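Local atomic coordinates of probable Brix domain-containing ribosomal biogenesis protein (PDB entry 1W94), a protein that probably takes part in ribosome biogenesis as an archaeal RNA-binding protein of the Imp4/Brix family. Residues R23-R28 with M108-D113; D119-R124 with F145-R150. All coordinates share one frame; numbering follows the deposited sequence.

Interaction 1 (R23-R28 with M108-D113)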
# COMPACT_ATOMS: atom_id res chain seq x y z
N ARG A 23 6.73 -5.67 -3.20
CA ARG A 23 6.83 -6.51 -4.37
C ARG A 23 5.66 -6.27 -5.30
O ARG A 23 5.86 -6.13 -6.49
CB ARG A 23 6.89 -7.99 -4.00
CG ARG A 23 8.27 -8.49 -3.72
CD ARG A 23 8.31 -9.39 -2.46
NE ARG A 23 8.37 -10.83 -2.75
CZ ARG A 23 9.43 -11.45 -3.28
NH1 ARG A 23 10.52 -10.75 -3.61
NH2 ARG A 23 9.40 -12.76 -3.51
N ILE A 24 4.44 -6.26 -4.76
CA ILE A 24 3.22 -6.07 -5.57
C ILE A 24 3.25 -4.73 -6.33
O ILE A 24 2.91 -4.65 -7.52
CB ILE A 24 1.97 -6.12 -4.66
CG1 ILE A 24 1.65 -7.57 -4.24
CG2 ILE A 24 0.75 -5.47 -5.34
CD1 ILE A 24 0.70 -7.61 -3.02
N MSE A 25 3.64 -3.68 -5.61
CA MSE A 25 3.75 -2.32 -6.13
C MSE A 25 4.99 -2.05 -7.00
O MSE A 25 5.00 -1.08 -7.76
CB MSE A 25 3.75 -1.33 -4.94
CG MSE A 25 2.43 -1.28 -4.16
SE MSE A 25 0.79 -1.05 -5.31
CE MSE A 25 1.28 0.65 -6.33
N GLY A 26 6.03 -2.88 -6.88
CA GLY A 26 7.35 -2.58 -7.46
C GLY A 26 8.01 -1.37 -6.78
O GLY A 26 8.75 -0.63 -7.39
N TRP A 27 7.71 -1.16 -5.50
CA TRP A 27 8.37 -0.13 -4.70
C TRP A 27 9.66 -0.73 -4.11
O TRP A 27 9.68 -1.91 -3.82
CB TRP A 27 7.46 0.32 -3.57
CG TRP A 27 6.22 1.07 -4.01
CD1 TRP A 27 6.02 1.72 -5.20
CD2 TRP A 27 5.04 1.30 -3.23
NE1 TRP A 27 4.77 2.30 -5.22
CE2 TRP A 27 4.16 2.06 -4.02
CE3 TRP A 27 4.64 0.90 -1.94
CZ2 TRP A 27 2.90 2.47 -3.56
CZ3 TRP A 27 3.38 1.30 -1.48
CH2 TRP A 27 2.53 2.08 -2.29
N ARG A 28 10.72 0.04 -3.97
CA ARG A 28 11.91 -0.49 -3.29
C ARG A 28 11.69 -0.66 -1.77
O ARG A 28 11.24 0.28 -1.10
CB ARG A 28 13.12 0.39 -3.54
CG ARG A 28 14.26 0.12 -2.59
CD ARG A 28 15.57 0.59 -3.19
NE ARG A 28 15.77 2.03 -3.05
CZ ARG A 28 16.58 2.58 -2.15
NH1 ARG A 28 17.26 1.81 -1.29
NH2 ARG A 28 16.71 3.92 -2.11
N MSE A 108 -1.32 6.33 -3.38
CA MSE A 108 -0.59 5.15 -3.82
C MSE A 108 -0.06 5.24 -5.24
O MSE A 108 0.63 4.32 -5.69
CB MSE A 108 -1.47 3.92 -3.67
CG MSE A 108 -1.68 3.61 -2.21
SE MSE A 108 -2.82 2.14 -1.96
CE MSE A 108 -1.62 0.60 -2.60
N GLY A 109 -0.39 6.33 -5.91
CA GLY A 109 0.08 6.57 -7.27
C GLY A 109 -0.56 5.62 -8.27
O GLY A 109 0.10 5.18 -9.19
N LEU A 110 -1.83 5.28 -8.09
CA LEU A 110 -2.48 4.35 -9.01
C LEU A 110 -3.00 5.09 -10.24
O LEU A 110 -3.40 6.22 -10.13
CB LEU A 110 -3.62 3.61 -8.31
CG LEU A 110 -3.17 2.94 -7.02
CD1 LEU A 110 -4.37 2.25 -6.42
CD2 LEU A 110 -2.05 1.91 -7.31
N GLU A 111 -2.98 4.47 -11.42
CA GLU A 111 -3.61 5.08 -12.59
C GLU A 111 -4.82 4.28 -12.98
O GLU A 111 -4.79 3.04 -12.97
CB GLU A 111 -2.66 5.20 -13.78
CG GLU A 111 -1.64 4.05 -13.90
N VAL A 112 -5.89 4.98 -13.34
CA VAL A 112 -7.10 4.32 -13.80
C VAL A 112 -6.84 3.69 -15.17
O VAL A 112 -6.28 4.33 -16.06
CB VAL A 112 -8.29 5.29 -13.83
CG1 VAL A 112 -9.55 4.57 -14.25
CG2 VAL A 112 -8.48 5.91 -12.45
N ASP A 113 -7.23 2.43 -15.32
CA ASP A 113 -7.08 1.69 -16.57
C ASP A 113 -8.32 0.86 -16.77
O ASP A 113 -8.56 -0.10 -16.04
CB ASP A 113 -5.84 0.79 -16.52
CG ASP A 113 -5.62 0.00 -17.82
OD1 ASP A 113 -6.52 -0.05 -18.69
OD2 ASP A 113 -4.52 -0.56 -17.98
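Met25 and Met108, both selenomethionines in this crystal, meet where two helices of the Imp4/Brix fold, 12-25 and 102-108, give way to loops. The glycine following each helix, Gly26 or Gly109, takes positive phi in a Schellman motif.

Met25 touches both Met108 and Leu110, and its unbranched chain suits the place because it can bend round an indole. Its CB lies 3.3 Å above the plane of the Trp27 ring. CG stands over the six-membered ring, about 3.8 Å from each of its atoms. Turns at chi2 (-50°) and chi3 (-55°) then carry SE past the rim and bring CE down beside it, 3.7 Å from Trp27 CZ2. SE lies 4.0 Å from CE of Met108, the side chains crossing at about a right angle. The terminal CE is 3.8 Å from Met108 O and 3.7 Å from CD2 of Leu110, the one branch of that leucine to meet the methyl.

Met108 fits through its length: its flexible chain brings CE to the selenium although its CB points along the interface. Met133 and Leu147 also touch Met108 from the sheet. Trp27, wide and flat, meets the same carbonyl edge-on, its CZ2 3.6 Å from Met108 O in the ring plane.

Interaction 2 (D119-R124 with F145-R150)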
# COMPACT_ATOMS: atom_id res chain seq x y z
N ASP A 119 -3.56 -7.61 -12.98
CA ASP A 119 -2.45 -6.92 -12.29
C ASP A 119 -2.90 -5.55 -11.81
O ASP A 119 -2.18 -4.55 -11.96
CB ASP A 119 -1.23 -6.79 -13.24
CG ASP A 119 -0.82 -8.13 -13.84
OD1 ASP A 119 -0.47 -9.04 -13.05
OD2 ASP A 119 -0.85 -8.27 -15.10
N ALA A 120 -4.11 -5.50 -11.26
CA ALA A 120 -4.80 -4.23 -10.99
C ALA A 120 -5.58 -4.24 -9.68
O ALA A 120 -5.91 -5.30 -9.15
CB ALA A 120 -5.73 -3.90 -12.15
N TRP A 121 -5.87 -3.05 -9.14
CA TRP A 121 -6.68 -2.94 -7.95
C TRP A 121 -8.15 -2.71 -8.27
O TRP A 121 -8.53 -2.06 -9.27
CB TRP A 121 -6.18 -1.84 -7.01
CG TRP A 121 -4.80 -2.07 -6.48
CD1 TRP A 121 -3.64 -1.67 -7.04
CD2 TRP A 121 -4.45 -2.79 -5.28
NE1 TRP A 121 -2.57 -2.06 -6.26
CE2 TRP A 121 -3.05 -2.75 -5.18
CE3 TRP A 121 -5.18 -3.48 -4.29
CZ2 TRP A 121 -2.35 -3.36 -4.13
CZ3 TRP A 121 -4.48 -4.06 -3.21
CH2 TRP A 121 -3.10 -4.02 -3.16
N SER A 122 -8.99 -3.28 -7.41
CA SER A 122 -10.41 -3.04 -7.44
C SER A 122 -10.72 -2.34 -6.11
O SER A 122 -10.31 -2.82 -5.06
CB SER A 122 -11.10 -4.38 -7.49
OG SER A 122 -12.46 -4.25 -7.78
N ILE A 123 -11.41 -1.21 -6.17
CA ILE A 123 -11.88 -0.49 -4.98
C ILE A 123 -13.38 -0.59 -4.86
O ILE A 123 -14.11 -0.31 -5.83
CB ILE A 123 -11.52 0.98 -5.02
CG1 ILE A 123 -10.00 1.13 -4.98
CG2 ILE A 123 -12.18 1.75 -3.83
CD1 ILE A 123 -9.49 2.53 -5.35
N ARG A 124 -13.86 -1.02 -3.70
CA ARG A 124 -15.30 -1.07 -3.52
C ARG A 124 -15.75 -0.73 -2.10
O ARG A 124 -14.94 -0.72 -1.19
CB ARG A 124 -15.86 -2.42 -3.98
CG ARG A 124 -15.97 -3.47 -2.88
CD ARG A 124 -14.95 -4.56 -3.04
NE ARG A 124 -15.26 -5.74 -2.21
CZ ARG A 124 -14.52 -6.85 -2.19
NH1 ARG A 124 -13.43 -6.94 -2.95
NH2 ARG A 124 -14.87 -7.85 -1.40
N PHE A 145 -5.18 -10.81 -1.67
CA PHE A 145 -4.48 -9.70 -1.02
C PHE A 145 -5.36 -8.45 -1.02
O PHE A 145 -5.63 -7.85 -2.09
CB PHE A 145 -3.12 -9.43 -1.69
CG PHE A 145 -2.24 -8.46 -0.92
CD1 PHE A 145 -1.22 -8.94 -0.08
CD2 PHE A 145 -2.41 -7.07 -1.04
CE1 PHE A 145 -0.40 -8.04 0.60
CE2 PHE A 145 -1.61 -6.19 -0.34
CZ PHE A 145 -0.60 -6.66 0.48
N LYS A 146 -5.78 -8.03 0.17
CA LYS A 146 -6.67 -6.89 0.32
C LYS A 146 -6.17 -5.92 1.36
O LYS A 146 -5.52 -6.30 2.34
CB LYS A 146 -8.07 -7.31 0.76
CG LYS A 146 -8.80 -8.23 -0.16
CD LYS A 146 -9.88 -8.96 0.62
CE LYS A 146 -10.81 -9.72 -0.27
NZ LYS A 146 -11.94 -10.32 0.50
N LEU A 147 -6.51 -4.66 1.14
CA LEU A 147 -6.37 -3.62 2.13
C LEU A 147 -7.78 -3.23 2.58
O LEU A 147 -8.60 -2.79 1.78
CB LEU A 147 -5.61 -2.42 1.57
CG LEU A 147 -4.30 -2.71 0.82
CD1 LEU A 147 -3.68 -1.38 0.38
CD2 LEU A 147 -3.28 -3.45 1.71
N LEU A 148 -8.05 -3.44 3.88
CA LEU A 148 -9.35 -3.18 4.46
C LEU A 148 -9.26 -1.80 5.08
O LEU A 148 -8.70 -1.62 6.16
CB LEU A 148 -9.72 -4.28 5.47
CG LEU A 148 -9.54 -5.74 4.95
CD1 LEU A 148 -9.87 -6.77 5.99
CD2 LEU A 148 -10.43 -6.00 3.73
N ILE A 149 -9.81 -0.82 4.38
CA ILE A 149 -9.53 0.57 4.70
C ILE A 149 -10.56 1.07 5.70
O ILE A 149 -11.76 1.07 5.42
CB ILE A 149 -9.56 1.45 3.42
CG1 ILE A 149 -8.64 0.87 2.32
CG2 ILE A 149 -9.29 2.92 3.75
CD1 ILE A 149 -7.21 1.07 2.54
N ARG A 150 -10.08 1.49 6.85
CA ARG A 150 -10.88 2.12 7.87
C ARG A 150 -11.09 3.61 7.61
O ARG A 150 -12.17 4.13 7.88
CB ARG A 150 -10.22 1.93 9.24
CG ARG A 150 -10.52 0.55 9.88
CD ARG A 150 -9.26 -0.31 9.95
NE ARG A 150 -8.39 0.08 11.07
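Trp121 reaches Phe145 and Leu147 past an intervening strand: 120-124 and 145-149 both flank strand 131-136 in the mixed sheet of the Imp4/Brix fold. They run roughly parallel, with axes 9.3 Å apart, a separation that large side chains must span.

The indole of Trp121 has CG anti to the carbonyl carbon, and chi2 near 90° sets its plane perpendicular to that through CA, CB and CG, so that its six-membered part leads toward the other strand. Its NE1 makes a weak hydrogen bond to Ala91 O. Phe145 adopts a different first torsion, with CG opposite the backbone N (chi1 -169°), which presents CD2 and CE2 to the tryptophan. Trp121 CH2 approaches Phe145 CD2 to 3.8 Å near the plane of the phenyl ring, and Phe145 CE2 lies in the indole plane; the rings, inclined by about 65°, touch by their rims and are not stacked. Leu147, whose CB points toward strand 120-124, adds a compact branch point: its CG is 4.3 Å from Trp121 CZ3. Ile24 of helix 12-25 packs on both aromatic residues, where bulky apolar groups suit the buried face.

Long basic chains suit the sheet's opposite, more exposed face. Glu134, on the middle strand, forms a salt bridge with Arg124 NH1 and touches Lys146; its carboxylate would probably ease the proximity of the like-charged Arg124 NH2 and Lys146 NZ, 4.3 Å apart.

How the interactions relate
From the N terminus the chain passes through strand 3-6 and helix 12-25, then makes a long excursion of 79 residues before interaction 1 closes it at 108-113. After strand 111-112 it enters 119-124, and interaction 2 closes a shorter loop of 20 residues, which holds strand 131-136. The two loops follow in series, neither nested nor crossing. Interaction 1 ties the end of the first long helix to the end of helix 102-108 and the loop leading into edge strand 111-112; interaction 2 spans strand 131-136 to join two strands that are not neighbours. They share one apolar layer, where Met25 SE lies 3.6 Å from Trp121 NE1 and Ile24 CD1 3.7 Å from Phe145 CG.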